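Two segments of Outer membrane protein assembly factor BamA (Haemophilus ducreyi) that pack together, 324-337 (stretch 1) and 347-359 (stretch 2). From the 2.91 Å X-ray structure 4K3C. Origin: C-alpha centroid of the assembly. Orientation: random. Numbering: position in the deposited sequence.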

# COMPACT_ATOMS: atom_id res chain seq x y z
N PHE A 324 1.82 11.49 6.64
CA PHE A 324 1.11 12.74 6.98
C PHE A 324 0.40 13.39 5.79
O PHE A 324 0.64 14.56 5.49
CB PHE A 324 2.02 13.77 7.68
CG PHE A 324 2.65 13.26 8.94
CD1 PHE A 324 2.12 12.17 9.62
CD2 PHE A 324 3.80 13.86 9.44
CE1 PHE A 324 2.71 11.68 10.78
CE2 PHE A 324 4.40 13.38 10.60
CZ PHE A 324 3.85 12.29 11.28
N PRO A 325 -0.49 12.64 5.12
CA PRO A 325 -1.21 13.22 3.99
C PRO A 325 -1.90 14.46 4.47
O PRO A 325 -2.27 14.54 5.64
CB PRO A 325 -2.26 12.16 3.65
CG PRO A 325 -1.75 10.92 4.23
CD PRO A 325 -1.04 11.33 5.48
N THR A 326 -2.06 15.44 3.59
CA THR A 326 -2.68 16.68 3.99
C THR A 326 -3.99 16.89 3.23
O THR A 326 -4.87 17.64 3.66
CB THR A 326 -1.68 17.87 3.86
OG1 THR A 326 -2.31 19.09 4.24
CG2 THR A 326 -1.10 17.97 2.45
N ALA A 327 -4.13 16.18 2.12
CA ALA A 327 -5.39 16.18 1.38
C ALA A 327 -5.54 14.89 0.57
O ALA A 327 -4.58 14.12 0.41
CB ALA A 327 -5.49 17.39 0.49
N GLY A 328 -6.74 14.66 0.06
CA GLY A 328 -7.01 13.44 -0.68
C GLY A 328 -7.75 12.45 0.20
O GLY A 328 -8.21 12.79 1.30
N SER A 329 -7.88 11.23 -0.29
CA SER A 329 -8.45 10.15 0.51
C SER A 329 -7.87 8.78 0.16
O SER A 329 -6.96 8.65 -0.65
CB SER A 329 -9.98 10.14 0.41
OG SER A 329 -10.41 10.37 -0.93
N SER A 330 -8.40 7.76 0.80
CA SER A 330 -7.98 6.41 0.53
C SER A 330 -9.11 5.51 1.01
O SER A 330 -9.87 5.86 1.93
CB SER A 330 -6.71 6.09 1.29
OG SER A 330 -7.00 5.89 2.66
N ALA A 331 -9.22 4.34 0.38
CA ALA A 331 -10.27 3.42 0.74
C ALA A 331 -10.04 2.00 0.22
O ALA A 331 -9.27 1.77 -0.71
CB ALA A 331 -11.62 3.97 0.30
N ASN A 332 -10.73 1.05 0.84
CA ASN A 332 -10.60 -0.35 0.52
C ASN A 332 -11.95 -1.07 0.60
O ASN A 332 -12.78 -0.79 1.47
CB ASN A 332 -9.62 -1.00 1.49
CG ASN A 332 -9.34 -2.45 1.13
OD1 ASN A 332 -10.19 -3.33 1.29
ND2 ASN A 332 -8.13 -2.70 0.64
N ILE A 333 -12.15 -2.00 -0.33
CA ILE A 333 -13.27 -2.93 -0.29
C ILE A 333 -12.69 -4.35 -0.47
O ILE A 333 -12.10 -4.66 -1.51
CB ILE A 333 -14.35 -2.58 -1.37
CG1 ILE A 333 -15.51 -1.87 -0.72
CG2 ILE A 333 -14.95 -3.82 -2.02
CD1 ILE A 333 -16.16 -2.75 0.32
N SER A 334 -12.82 -5.18 0.56
CA SER A 334 -12.26 -6.53 0.49
C SER A 334 -13.25 -7.62 0.90
O SER A 334 -14.21 -7.36 1.62
CB SER A 334 -10.98 -6.63 1.32
OG SER A 334 -11.17 -6.08 2.62
N GLY A 335 -13.02 -8.83 0.42
CA GLY A 335 -13.90 -9.95 0.69
C GLY A 335 -13.18 -11.28 0.68
O GLY A 335 -12.28 -11.52 -0.14
N LYS A 336 -13.57 -12.16 1.60
CA LYS A 336 -13.04 -13.52 1.65
C LYS A 336 -14.21 -14.48 1.64
O LYS A 336 -15.27 -14.18 2.16
CB LYS A 336 -12.27 -13.73 2.94
CG LYS A 336 -11.02 -14.57 2.80
CD LYS A 336 -10.57 -15.03 4.19
CE LYS A 336 -9.52 -16.13 4.13
NZ LYS A 336 -9.77 -17.07 5.26
N LEU A 337 -14.00 -15.65 1.05
CA LEU A 337 -15.03 -16.68 1.03
C LEU A 337 -14.35 -18.04 1.02
O LEU A 337 -13.35 -18.23 0.33
CB LEU A 337 -15.91 -16.49 -0.21
CG LEU A 337 -17.08 -17.45 -0.46
CD1 LEU A 337 -16.62 -18.66 -1.25
CD2 LEU A 337 -17.72 -17.88 0.85
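Stretch 2, residues 347-359: YQVGTNFSGYIPL

Stretch 2 lies beside stretch 1 as its antiparallel neighbour in a β-sheet, a contact built mostly from backbone hydrogen bonds and closed at one end by an aromatic ring on a proline. Residues 347-358 are extended throughout and run at 174° to strand 328-337, the axes approaching to 4.5 Å. The register is unbroken: Leu-337 faces Tyr-347, Ala-331 faces Phe-353 and Ser-329 faces Gly-355, with CA-CA distances of 4.3, 4.2 and 3.9 Å.

Every second pair exchanges two hydrogen bonds. Gln-348 N reaches Lys-336 O at 2.9 Å while Lys-336 N reaches Gln-348 O at 2.7 Å; Gly-350, Asn-352 and Ser-354 repeat the pattern with Ser-334, Asn-332 and Ser-330. At Tyr-356 it frays: its N holds Gly-328 O at 2.9 Å, but the return bond from Gly-328 N to Tyr-356 O is weak, at 3.5 Å.

Side chains alternate between faces. On the face of Asn-352, Ser-354 OG and Ser-330 OG form a very short 2.4 Å hydrogen bond. Tyr-356, on the same face, buries the most area, its ring taking Pro-325 CB over one face, 4.0 Å from the centroid. Gly-355 suits the closest pairing: an ideal CB there would sit a tight 3.4 Å from Ser-329 CB.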

# COMPACT_ATOMS: atom_id res chain seq x y z
N TYR A 347 -17.83 -16.35 5.29
CA TYR A 347 -17.34 -15.27 4.43
C TYR A 347 -17.06 -14.01 5.22
O TYR A 347 -17.67 -13.80 6.26
CB TYR A 347 -18.31 -14.94 3.30
CG TYR A 347 -19.73 -14.71 3.73
CD1 TYR A 347 -20.14 -13.46 4.22
CD2 TYR A 347 -20.68 -15.72 3.62
CE1 TYR A 347 -21.47 -13.24 4.60
CE2 TYR A 347 -22.00 -15.51 4.00
CZ TYR A 347 -22.39 -14.27 4.50
OH TYR A 347 -23.70 -14.08 4.88
N GLN A 348 -16.14 -13.20 4.72
CA GLN A 348 -15.81 -11.95 5.38
C GLN A 348 -15.83 -10.82 4.34
O GLN A 348 -15.50 -11.05 3.19
CB GLN A 348 -14.45 -12.05 6.08
CG GLN A 348 -14.22 -13.37 6.83
CD GLN A 348 -13.11 -13.29 7.88
OE1 GLN A 348 -11.99 -13.77 7.67
NE2 GLN A 348 -13.43 -12.71 9.04
N VAL A 349 -16.23 -9.62 4.74
CA VAL A 349 -16.23 -8.45 3.85
C VAL A 349 -15.93 -7.21 4.69
O VAL A 349 -16.43 -7.10 5.80
CB VAL A 349 -17.59 -8.31 3.12
CG1 VAL A 349 -18.74 -8.14 4.11
CG2 VAL A 349 -17.56 -7.16 2.13
N GLY A 350 -15.11 -6.29 4.17
CA GLY A 350 -14.64 -5.13 4.92
C GLY A 350 -14.52 -3.84 4.11
O GLY A 350 -14.34 -3.88 2.89
N THR A 351 -14.55 -2.70 4.77
CA THR A 351 -14.46 -1.45 4.05
C THR A 351 -13.88 -0.38 4.89
O THR A 351 -14.46 -0.04 5.87
CB THR A 351 -15.83 -0.95 3.71
OG1 THR A 351 -16.61 -2.03 3.26
CG2 THR A 351 -15.76 0.05 2.61
N ASN A 352 -12.76 0.20 4.49
CA ASN A 352 -12.24 1.36 5.17
C ASN A 352 -12.10 2.54 4.29
O ASN A 352 -12.13 2.43 3.11
CB ASN A 352 -10.87 1.10 5.74
CG ASN A 352 -10.75 -0.22 6.27
OD1 ASN A 352 -10.37 -1.11 5.56
ND2 ASN A 352 -11.06 -0.39 7.53
N PHE A 353 -11.89 3.67 4.92
CA PHE A 353 -11.96 4.94 4.31
C PHE A 353 -11.12 5.79 5.20
O PHE A 353 -11.24 5.71 6.38
CB PHE A 353 -13.39 5.41 4.40
CG PHE A 353 -13.57 6.85 4.19
CD1 PHE A 353 -13.15 7.45 3.05
CD2 PHE A 353 -14.21 7.61 5.13
CE1 PHE A 353 -13.32 8.78 2.85
CE2 PHE A 353 -14.38 8.94 4.93
CZ PHE A 353 -13.93 9.52 3.78
N SER A 354 -10.26 6.58 4.62
CA SER A 354 -9.61 7.61 5.36
C SER A 354 -9.47 8.73 4.38
O SER A 354 -9.15 8.50 3.25
CB SER A 354 -8.26 7.15 5.85
OG SER A 354 -7.40 7.04 4.75
N GLY A 355 -9.78 9.93 4.83
CA GLY A 355 -9.74 11.12 4.01
C GLY A 355 -9.30 12.32 4.79
O GLY A 355 -9.44 12.39 5.98
N TYR A 356 -8.75 13.26 4.08
CA TYR A 356 -8.15 14.46 4.66
C TYR A 356 -8.64 15.73 3.97
O TYR A 356 -8.64 15.82 2.74
CB TYR A 356 -6.62 14.39 4.61
CG TYR A 356 -6.00 13.27 5.42
CD1 TYR A 356 -6.13 11.94 5.03
CD2 TYR A 356 -5.24 13.54 6.55
CE1 TYR A 356 -5.56 10.92 5.75
CE2 TYR A 356 -4.67 12.51 7.29
CZ TYR A 356 -4.83 11.20 6.87
OH TYR A 356 -4.28 10.17 7.58
N ILE A 357 -9.02 16.72 4.77
CA ILE A 357 -9.51 18.00 4.27
C ILE A 357 -8.69 19.14 4.88
O ILE A 357 -8.64 19.30 6.11
CB ILE A 357 -10.98 18.17 4.66
CG1 ILE A 357 -11.86 17.33 3.75
CG2 ILE A 357 -11.40 19.63 4.64
CD1 ILE A 357 -13.28 17.25 4.24
N PRO A 358 -8.03 19.94 4.04
CA PRO A 358 -7.27 21.07 4.57
C PRO A 358 -8.15 22.31 4.64
O PRO A 358 -8.99 22.49 3.75
CB PRO A 358 -6.15 21.24 3.53
CG PRO A 358 -6.75 20.78 2.25
CD PRO A 358 -7.76 19.70 2.61
N LEU A 359 -7.97 23.14 5.67
CA LEU A 359 -8.80 24.34 5.85
C LEU A 359 -8.03 25.58 5.38
O LEU A 359 -8.45 26.72 5.58
CB LEU A 359 -9.20 24.51 7.32
CG LEU A 359 -9.97 23.36 7.99
CD1 LEU A 359 -10.60 23.76 9.31
CD2 LEU A 359 -11.02 22.84 7.05